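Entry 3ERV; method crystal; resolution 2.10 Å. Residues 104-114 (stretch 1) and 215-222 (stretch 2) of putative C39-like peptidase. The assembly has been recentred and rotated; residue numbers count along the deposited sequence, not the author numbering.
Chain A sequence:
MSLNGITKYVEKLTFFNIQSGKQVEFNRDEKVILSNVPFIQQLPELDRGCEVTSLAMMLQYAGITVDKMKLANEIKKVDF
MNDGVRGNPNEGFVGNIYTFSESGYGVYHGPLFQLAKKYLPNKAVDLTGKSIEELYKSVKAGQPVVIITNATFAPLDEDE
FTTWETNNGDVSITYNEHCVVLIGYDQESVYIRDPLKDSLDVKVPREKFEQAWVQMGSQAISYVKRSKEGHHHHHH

Stretch 1 104-114: GYGVYHGPLFQ
Stretch 2 (215-222) QMGSQAIS

The start of a helix packs against a loop that runs into a strand through a small mixed contact (372 Å² buried, both sides summed), an apolar patch beside a polar one pinned by one side-chain-to-backbone hydrogen bond. Stretch 1 is extended or irregular through Val 107 (phi/psi -145/146), has Tyr 108 at the N-cap position (-100/-172), and is helical from His 109 (-63/-35) through Gln 114 and beyond. Stretch 2 leaves a helix at Met 216 (-80/6), turns through Gly 217 (114/11), where a side chain would jam against the preceding carbonyl oxygen, and Ser 218 (52/38), and is extended at Gln 219 (-83/127) and Ile 221 (-125/138). His 109 CA lies 5.8 Å from Gln 219 CA and Phe 113 CA 6.4 Å from Ile 221 CA; both pairs advance together, so helix and strand run roughly the same way. Gln 219, Ile 221, Met 216 and Tyr 108 are buried; His 109 and Phe 113 stay partly exposed.

Gln 219 (chi1 m, chi2 t, chi3 40°) reaches the helix start, where backbone NH groups lack helical partners: His 109 N donates to Gln 219 OE1 at 2.9 Å (144°). Gln 219 NE2 donates to Met 216 O at 3.0 Å and lies over one face of the Tyr 108 ring. Gln 219 OE1 also sits at the edge of the His 109 ring (chi1 74°, chi2 94°), 3.4 Å from CD2.

Ile 221 (m, m) points toward the helix; its CG1 arm carries CD1 to 3.8 Å from His 109 O and 3.6 Å from Phe 113 CB, an apolar pair, though Phe 113 (t, chi2 64°) points sideways.

Met 216 (m, m, m) starts sideways, but its flexible end brings CE to 3.4 Å from Tyr 108 OH. Tyr 108 (m, chi2 -4°) and Tyr 105 (t, chi2 60°) share an OH-to-OH hydrogen bond at 2.7 Å.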

# COMPACT_ATOMS: atom_id res chain seq x y z
N GLY A 104 -14.12 -5.37 -7.99
CA GLY A 104 -13.09 -4.36 -7.72
C GLY A 104 -11.75 -5.02 -7.51
O GLY A 104 -11.64 -6.25 -7.34
N TYR A 105 -10.69 -4.22 -7.53
CA TYR A 105 -9.39 -4.78 -7.33
C TYR A 105 -8.60 -3.98 -6.26
O TYR A 105 -8.58 -4.36 -5.08
CB TYR A 105 -8.66 -4.84 -8.69
CG TYR A 105 -7.21 -5.28 -8.56
CD1 TYR A 105 -6.89 -6.54 -8.02
CD2 TYR A 105 -6.16 -4.46 -8.99
CE1 TYR A 105 -5.57 -6.96 -7.88
CE2 TYR A 105 -4.83 -4.87 -8.85
CZ TYR A 105 -4.56 -6.16 -8.31
OH TYR A 105 -3.28 -6.64 -8.17
N GLY A 106 -8.02 -2.83 -6.65
CA GLY A 106 -7.16 -2.06 -5.74
C GLY A 106 -6.59 -0.93 -6.56
O GLY A 106 -7.09 -0.62 -7.66
N VAL A 107 -5.52 -0.32 -6.06
CA VAL A 107 -4.94 0.84 -6.70
C VAL A 107 -3.45 0.73 -6.48
O VAL A 107 -3.00 0.22 -5.45
CB VAL A 107 -5.51 2.17 -6.11
CG1 VAL A 107 -5.16 2.27 -4.62
CG2 VAL A 107 -4.93 3.38 -6.85
N TYR A 108 -2.66 1.18 -7.45
CA TYR A 108 -1.22 1.05 -7.35
C TYR A 108 -0.59 2.38 -6.90
O TYR A 108 -1.28 3.32 -6.53
CB TYR A 108 -0.63 0.52 -8.67
CG TYR A 108 -0.79 -0.99 -8.86
CD1 TYR A 108 -1.34 -1.78 -7.84
CD2 TYR A 108 -0.34 -1.64 -10.05
CE1 TYR A 108 -1.48 -3.15 -7.98
CE2 TYR A 108 -0.46 -3.05 -10.19
CZ TYR A 108 -1.03 -3.80 -9.13
OH TYR A 108 -1.20 -5.19 -9.20
N HIS A 109 0.74 2.45 -6.92
CA HIS A 109 1.44 3.53 -6.30
C HIS A 109 1.16 4.94 -6.92
O HIS A 109 1.14 5.93 -6.20
CB HIS A 109 2.95 3.23 -6.30
CG HIS A 109 3.59 3.36 -7.65
ND1 HIS A 109 4.20 4.52 -8.07
CD2 HIS A 109 3.67 2.49 -8.68
CE1 HIS A 109 4.65 4.36 -9.31
NE2 HIS A 109 4.35 3.13 -9.70
N GLY A 110 0.94 5.04 -8.23
CA GLY A 110 0.80 6.39 -8.84
C GLY A 110 -0.35 7.22 -8.23
O GLY A 110 -0.15 8.31 -7.63
N PRO A 111 -1.57 6.73 -8.40
CA PRO A 111 -2.79 7.38 -7.90
C PRO A 111 -2.72 7.46 -6.38
O PRO A 111 -3.14 8.44 -5.77
CB PRO A 111 -3.91 6.39 -8.34
CG PRO A 111 -3.27 5.57 -9.50
CD PRO A 111 -1.83 5.45 -9.07
N LEU A 112 -2.17 6.43 -5.76
CA LEU A 112 -2.08 6.47 -4.33
C LEU A 112 -1.14 7.61 -3.89
O LEU A 112 -1.44 8.31 -2.91
CB LEU A 112 -1.63 5.11 -3.79
CG LEU A 112 -1.86 4.86 -2.30
CD1 LEU A 112 -3.31 5.13 -1.82
CD2 LEU A 112 -1.41 3.40 -1.96
N PHE A 113 -0.02 7.79 -4.60
CA PHE A 113 0.89 8.92 -4.38
C PHE A 113 0.22 10.29 -4.61
O PHE A 113 0.40 11.23 -3.83
CB PHE A 113 2.12 8.80 -5.28
CG PHE A 113 3.10 9.96 -5.14
CD1 PHE A 113 3.76 10.21 -3.93
CD2 PHE A 113 3.33 10.81 -6.22
CE1 PHE A 113 4.66 11.24 -3.80
CE2 PHE A 113 4.24 11.89 -6.08
CZ PHE A 113 4.90 12.09 -4.86
N GLN A 114 -0.58 10.41 -5.65
CA GLN A 114 -1.27 11.66 -5.87
C GLN A 114 -2.16 12.01 -4.68
O GLN A 114 -2.28 13.17 -4.32
CB GLN A 114 -2.12 11.62 -7.15
CG GLN A 114 -1.30 11.66 -8.39
CD GLN A 114 -0.25 12.78 -8.37
OE1 GLN A 114 0.95 12.53 -8.55
NE2 GLN A 114 -0.69 14.03 -8.13
N GLN A 215 8.45 -8.50 -6.19
CA GLN A 215 7.55 -9.17 -7.13
C GLN A 215 6.31 -8.36 -7.51
O GLN A 215 5.91 -8.41 -8.67
CB GLN A 215 7.10 -10.53 -6.61
CG GLN A 215 6.20 -11.24 -7.59
CD GLN A 215 5.91 -12.66 -7.18
OE1 GLN A 215 5.38 -12.93 -6.10
NE2 GLN A 215 6.25 -13.58 -8.05
N MET A 216 5.71 -7.64 -6.56
CA MET A 216 4.60 -6.74 -6.89
C MET A 216 5.01 -5.39 -7.46
O MET A 216 4.16 -4.53 -7.65
CB MET A 216 3.67 -6.52 -5.68
CG MET A 216 2.83 -7.75 -5.32
SD MET A 216 1.66 -8.26 -6.60
CE MET A 216 0.59 -6.81 -6.77
N GLY A 217 6.30 -5.17 -7.74
CA GLY A 217 6.67 -3.99 -8.49
C GLY A 217 7.49 -3.01 -7.66
O GLY A 217 7.70 -1.87 -8.07
N SER A 218 7.94 -3.44 -6.49
CA SER A 218 8.66 -2.55 -5.57
C SER A 218 7.90 -1.23 -5.27
O SER A 218 8.52 -0.17 -5.18
CB SER A 218 10.05 -2.24 -6.15
OG SER A 218 10.90 -3.37 -5.98
N GLN A 219 6.57 -1.31 -5.15
CA GLN A 219 5.75 -0.11 -5.02
C GLN A 219 5.73 0.38 -3.56
O GLN A 219 5.43 -0.40 -2.65
CB GLN A 219 4.35 -0.35 -5.49
CG GLN A 219 4.20 -1.18 -6.78
CD GLN A 219 2.75 -1.16 -7.22
OE1 GLN A 219 2.11 -0.12 -7.12
NE2 GLN A 219 2.20 -2.30 -7.67
N ALA A 220 6.05 1.66 -3.36
CA ALA A 220 6.12 2.20 -1.98
C ALA A 220 5.96 3.69 -1.93
O ALA A 220 6.48 4.39 -2.77
CB ALA A 220 7.41 1.82 -1.32
N ILE A 221 5.22 4.16 -0.93
CA ILE A 221 4.96 5.59 -0.74
C ILE A 221 5.39 5.96 0.70
O ILE A 221 5.10 5.24 1.65
CB ILE A 221 3.46 5.95 -0.87
CG1 ILE A 221 2.88 5.61 -2.26
CG2 ILE A 221 3.17 7.41 -0.46
CD1 ILE A 221 3.68 6.18 -3.34
N SER A 222 6.03 7.10 0.85
CA SER A 222 6.31 7.59 2.20
C SER A 222 6.25 9.11 2.22
O SER A 222 5.59 9.73 1.36
CB SER A 222 7.67 7.07 2.72
OG SER A 222 7.86 7.41 4.10